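Long-range contact in DNA repair protein MmcB-related protein (Silicibacter pomeroyi, PDB 3DNX), which is of unknown function but belongs to the MmcB-like family of the PDDEXK nuclease-like clan, consistent with a role in DNA repair: residues 27-39 with 126-138. Numbering follows the deposited sequence. Where two conformers were deposited one is given.
Sequences HGFVSVEEFVPAR and KVLIQKFATHAAR
Val32 forks between two aromatic rings of helix 126-138, and its two CH-pi contacts define the tight part of the contact. Its CG1 stands over one face of Phe132, 4.1 Å from the ring centroid, while CG2 lies over one face of the His135 imidazole, 4.0 Å from that centroid and 13° off the normal. CG1 also meets Ala136 CB at 3.8 Å, and Val30 CG2 extends the apolar patch to Phe132 CZ (3.8 Å). Phe35 turns its ring edge to the helix, with CZ 3.6 Å from Lys131 CB; Pro37 CB rests on Leu128 CD2.

The solvent side, with Lys131 and the exposed Val36, is looser: Lys131 NZ comes no nearer than 3.7 Å to Pro37 O. At the boundary, a water in the imidazole plane links His135 ND1 (2.9 Å) to Val36 N. A chi1 of 177°, with CG opposite the backbone N, carries the imidazole there; a sodium ion is bound about 3 Å from its side chain. Were His135 an alanine, Val32 CG2 would probably lose the ring it lies over and the water its helix-side partner. Farther out, Glu33 forms a salt bridge with Arg144 of the second subunit.

The axes of strand 30-32 and helix 126-138 lie at 75°; a G1 beta bulge follows, Glu34 and Phe35 both opposing Val43. Helix 122-144 packs across strand 30-35, outermost in this chain's sheet, in this PDDEXK-clan domain.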
loop_
_atom_site.group_PDB
_atom_site.type_symbol
_atom_site.label_atom_id
_atom_site.label_comp_id
_atom_site.label_asym_id
_atom_site.label_seq_id
_atom_site.Cartn_x
_atom_site.Cartn_y
_atom_site.Cartn_z
ATOM N N HIS A 27 -8.331 4.613 14.093
ATOM C CA HIS A 27 -9.512 5.270 13.540
ATOM C C HIS A 27 -9.776 5.050 12.051
ATOM O O HIS A 27 -10.429 5.897 11.408
ATOM C CB HIS A 27 -9.412 6.729 13.877
ATOM C CG HIS A 27 -9.568 7.002 15.336
ATOM N ND1 HIS A 27 -10.805 7.041 15.955
ATOM C CD2 HIS A 27 -8.654 7.215 16.303
ATOM C CE1 HIS A 27 -10.634 7.300 17.238
ATOM N NE2 HIS A 27 -9.344 7.423 17.470
ATOM N N GLY A 28 -9.357 3.901 11.528
ATOM C CA GLY A 28 -9.674 3.472 10.163
ATOM C C GLY A 28 -8.890 4.091 9.012
ATOM O O GLY A 28 -9.179 3.818 7.836
ATOM N N PHE A 29 -7.884 4.902 9.350
ATOM C CA PHE A 29 -6.926 5.406 8.398
ATOM C C PHE A 29 -5.756 4.418 8.255
ATOM O O PHE A 29 -5.581 3.486 9.061
ATOM C CB PHE A 29 -6.422 6.791 8.815
ATOM C CG PHE A 29 -7.312 7.927 8.374
ATOM C CD1 PHE A 29 -8.625 8.030 8.858
ATOM C CD2 PHE A 29 -6.818 8.936 7.554
ATOM C CE1 PHE A 29 -9.436 9.072 8.482
ATOM C CE2 PHE A 29 -7.632 9.959 7.143
ATOM C CZ PHE A 29 -8.943 10.056 7.620
ATOM N N VAL A 30 -5.011 4.562 7.166
ATOM C CA VAL A 30 -3.728 3.888 7.018
ATOM C C VAL A 30 -2.696 4.964 6.698
ATOM O O VAL A 30 -3.057 6.099 6.389
ATOM C CB VAL A 30 -3.751 2.829 5.892
ATOM C CG1 VAL A 30 -4.684 1.626 6.311
ATOM C CG2 VAL A 30 -4.230 3.431 4.570
ATOM N N SER A 31 -1.436 4.602 6.716
ATOM C CA SER A 31 -0.388 5.614 6.573
ATOM C C SER A 31 0.866 5.015 5.975
ATOM O O SER A 31 1.073 3.796 5.997
ATOM C CB SER A 31 -0.088 6.275 7.892
ATOM O OG SER A 31 0.435 5.329 8.831
ATOM N N VAL A 32 1.690 5.905 5.419
ATOM C CA VAL A 32 3.056 5.595 5.078
ATOM C C VAL A 32 3.955 6.725 5.573
ATOM O O VAL A 32 3.504 7.848 5.854
ATOM C CB VAL A 32 3.321 5.361 3.554
ATOM C CG1 VAL A 32 2.531 4.113 3.049
ATOM C CG2 VAL A 32 3.058 6.569 2.700
ATOM N N GLU A 33 5.231 6.417 5.651
ATOM C CA GLU A 33 6.207 7.394 6.027
ATOM C C GLU A 33 7.101 7.842 4.868
ATOM O O GLU A 33 7.354 7.104 3.899
ATOM C CB GLU A 33 7.083 6.838 7.154
ATOM C CG GLU A 33 6.452 6.800 8.503
ATOM C CD GLU A 33 7.483 6.465 9.614
ATOM O OE1 GLU A 33 8.582 7.119 9.689
ATOM O OE2 GLU A 33 7.188 5.572 10.435
ATOM N N GLU A 34 7.584 9.078 4.982
ATOM C CA GLU A 34 8.532 9.648 4.012
ATOM C C GLU A 34 7.984 9.574 2.604
ATOM O O GLU A 34 8.611 9.067 1.706
ATOM C CB GLU A 34 9.867 8.924 4.122
ATOM C CG GLU A 34 10.372 8.917 5.539
ATOM C CD GLU A 34 11.764 8.375 5.654
ATOM O OE1 GLU A 34 12.034 7.314 5.061
ATOM O OE2 GLU A 34 12.582 9.006 6.364
ATOM N N PHE A 35 6.785 10.096 2.439
ATOM C CA PHE A 35 6.102 10.093 1.186
ATOM C C PHE A 35 6.437 11.286 0.274
ATOM O O PHE A 35 6.438 12.436 0.727
ATOM C CB PHE A 35 4.621 10.119 1.442
ATOM C CG PHE A 35 3.824 10.047 0.213
ATOM C CD1 PHE A 35 3.174 11.161 -0.258
ATOM C CD2 PHE A 35 3.755 8.868 -0.513
ATOM C CE1 PHE A 35 2.419 11.110 -1.395
ATOM C CE2 PHE A 35 3.021 8.827 -1.673
ATOM C CZ PHE A 35 2.334 9.947 -2.109
ATOM N N VAL A 36 6.641 11.009 -1.004
ATOM C CA VAL A 36 7.027 12.031 -2.007
ATOM C C VAL A 36 5.852 12.359 -2.933
ATOM O O VAL A 36 5.567 11.613 -3.887
ATOM C CB VAL A 36 8.224 11.601 -2.844
ATOM C CG1 VAL A 36 8.519 12.629 -3.950
ATOM C CG2 VAL A 36 9.436 11.394 -1.971
ATOM N N PRO A 37 5.155 13.473 -2.670
ATOM C CA PRO A 37 4.022 13.841 -3.529
ATOM C C PRO A 37 4.404 14.475 -4.872
ATOM O O PRO A 37 3.589 14.489 -5.805
ATOM C CB PRO A 37 3.230 14.809 -2.645
ATOM C CG PRO A 37 4.259 15.427 -1.720
ATOM C CD PRO A 37 5.349 14.413 -1.543
ATOM N N ALA A 38 5.623 14.996 -4.960
ATOM C CA ALA A 38 6.109 15.682 -6.146
ATOM C C ALA A 38 7.600 15.861 -5.939
ATOM O O ALA A 38 8.081 15.845 -4.799
ATOM C CB ALA A 38 5.428 17.058 -6.325
ATOM N N ARG A 39 8.312 16.006 -7.049
ATOM C CA ARG A 39 9.751 16.239 -7.038
ATOM C C ARG A 39 10.104 17.308 -6.037
ATOM O O ARG A 39 9.473 18.358 -6.024
ATOM C CB ARG A 39 10.225 16.730 -8.405
ATOM C CG ARG A 39 10.642 15.651 -9.349
ATOM C CD ARG A 39 11.554 16.236 -10.401
ATOM N NE ARG A 39 12.101 15.229 -11.304
ATOM C CZ ARG A 39 13.234 14.553 -11.120
ATOM N NH1 ARG A 39 13.985 14.750 -10.043
ATOM N NH2 ARG A 39 13.619 13.672 -12.035
ATOM N N LYS A 126 -6.289 10.967 -7.333
ATOM C CA LYS A 126 -5.949 9.694 -8.014
ATOM C C LYS A 126 -4.460 9.444 -8.067
ATOM O O LYS A 126 -3.994 8.343 -7.759
ATOM C CB LYS A 126 -6.420 9.701 -9.460
ATOM C CG LYS A 126 -7.819 9.238 -9.655
ATOM C CD LYS A 126 -8.024 8.655 -11.045
ATOM C CE LYS A 126 -9.389 9.073 -11.640
ATOM N NZ LYS A 126 -10.213 9.975 -10.724
ATOM N N VAL A 127 -3.715 10.454 -8.496
ATOM C CA VAL A 127 -2.264 10.335 -8.620
ATOM C C VAL A 127 -1.635 9.997 -7.281
ATOM O O VAL A 127 -0.775 9.112 -7.188
ATOM C CB VAL A 127 -1.633 11.628 -9.189
ATOM C CG1 VAL A 127 -0.108 11.575 -9.104
ATOM C CG2 VAL A 127 -2.026 11.805 -10.606
ATOM N N LEU A 128 -2.072 10.694 -6.223
ATOM C CA LEU A 128 -1.487 10.509 -4.933
ATOM C C LEU A 128 -1.837 9.155 -4.310
ATOM O O LEU A 128 -1.024 8.578 -3.637
ATOM C CB LEU A 128 -1.942 11.628 -3.992
ATOM C CG LEU A 128 -1.420 13.019 -4.333
ATOM C CD1 LEU A 128 -2.162 14.032 -3.455
ATOM C CD2 LEU A 128 0.109 13.084 -4.092
ATOM N N ILE A 129 -3.059 8.687 -4.492
ATOM C CA ILE A 129 -3.447 7.347 -4.024
ATOM C C ILE A 129 -2.644 6.232 -4.714
ATOM O O ILE A 129 -2.224 5.250 -4.067
ATOM C CB ILE A 129 -4.988 7.128 -4.095
ATOM C CG1 ILE A 129 -5.666 8.139 -3.153
ATOM C CG2 ILE A 129 -5.366 5.608 -3.772
ATOM C CD1 ILE A 129 -7.146 7.995 -3.021
ATOM N N GLN A 130 -2.366 6.421 -5.991
ATOM C CA GLN A 130 -1.564 5.481 -6.767
ATOM C C GLN A 130 -0.139 5.430 -6.211
ATOM O O GLN A 130 0.467 4.336 -6.085
ATOM C CB GLN A 130 -1.559 5.860 -8.258
ATOM C CG GLN A 130 -0.549 5.123 -9.119
ATOM C CD GLN A 130 -0.997 3.758 -9.460
ATOM O OE1 GLN A 130 -2.173 3.550 -9.745
ATOM N NE2 GLN A 130 -0.058 2.808 -9.500
ATOM N N LYS A 131 0.376 6.609 -5.859
ATOM C CA LYS A 131 1.732 6.735 -5.328
ATOM C C LYS A 131 1.824 6.111 -3.953
ATOM O O LYS A 131 2.802 5.453 -3.640
ATOM C CB LYS A 131 2.156 8.198 -5.261
ATOM C CG LYS A 131 2.615 8.747 -6.573
ATOM C CD LYS A 131 2.909 10.245 -6.511
ATOM C CE LYS A 131 2.983 10.784 -7.945
ATOM N NZ LYS A 131 4.169 11.690 -8.120
ATOM N N PHE A 132 0.811 6.360 -3.135
ATOM C CA PHE A 132 0.726 5.806 -1.803
ATOM C C PHE A 132 0.703 4.270 -1.859
ATOM O O PHE A 132 1.493 3.603 -1.165
ATOM C CB PHE A 132 -0.517 6.364 -1.140
ATOM C CG PHE A 132 -0.750 5.889 0.248
ATOM C CD1 PHE A 132 -0.467 6.714 1.327
ATOM C CD2 PHE A 132 -1.306 4.653 0.504
ATOM C CE1 PHE A 132 -0.722 6.287 2.620
ATOM C CE2 PHE A 132 -1.560 4.224 1.786
ATOM C CZ PHE A 132 -1.252 5.024 2.858
ATOM N N ALA A 133 -0.197 3.738 -2.685
ATOM C CA ALA A 133 -0.299 2.270 -2.957
ATOM C C ALA A 133 1.053 1.669 -3.329
ATOM O O ALA A 133 1.524 0.682 -2.758
ATOM C CB ALA A 133 -1.295 2.008 -4.086
ATOM N N THR A 134 1.697 2.318 -4.262
ATOM C CA THR A 134 2.977 1.870 -4.727
ATOM C C THR A 134 4.029 1.882 -3.646
ATOM O O THR A 134 4.798 0.942 -3.530
ATOM C CB THR A 134 3.414 2.706 -5.908
ATOM O OG1 THR A 134 2.422 2.549 -6.925
ATOM C CG2 THR A 134 4.756 2.218 -6.418
ATOM N N HIS A 135 4.041 2.947 -2.848
ATOM C CA HIS A 135 5.008 3.109 -1.766
ATOM C C HIS A 135 4.811 2.004 -0.741
ATOM O O HIS A 135 5.747 1.289 -0.337
ATOM C CB HIS A 135 4.794 4.509 -1.149
ATOM C CG HIS A 135 5.663 4.823 0.024
ATOM N ND1 HIS A 135 6.467 5.946 0.060
ATOM C CD2 HIS A 135 5.793 4.230 1.239
ATOM C CE1 HIS A 135 7.078 6.008 1.232
ATOM N NE2 HIS A 135 6.686 4.981 1.966
ATOM N N ALA A 136 3.568 1.877 -0.297
ATOM C CA ALA A 136 3.232 0.890 0.700
ATOM C C ALA A 136 3.592 -0.519 0.271
ATOM O O ALA A 136 4.165 -1.298 1.056
ATOM C CB ALA A 136 1.757 0.985 0.996
ATOM N N ALA A 137 3.203 -0.883 -0.947
ATOM C CA ALA A 137 3.375 -2.254 -1.411
ATOM C C ALA A 137 4.856 -2.595 -1.645
ATOM O O ALA A 137 5.270 -3.701 -1.327
ATOM C CB ALA A 137 2.510 -2.561 -2.635
ATOM N N ARG A 138 5.654 -1.636 -2.120
ATOM C CA ARG A 138 7.095 -1.855 -2.270
ATOM C C ARG A 138 7.738 -2.148 -0.934
ATOM O O ARG A 138 8.476 -3.114 -0.795
ATOM C CB ARG A 138 7.820 -0.649 -2.899
ATOM C CG ARG A 138 7.841 -0.684 -4.374
ATOM C CD ARG A 138 8.697 0.484 -4.976
ATOM N NE ARG A 138 8.563 0.426 -6.437
ATOM C CZ ARG A 138 8.260 1.458 -7.241
ATOM N NH1 ARG A 138 8.099 2.701 -6.760
ATOM N NH2 ARG A 138 8.146 1.247 -8.554
HETATM O O HOH W 1 6.996 7.922 -1.961
#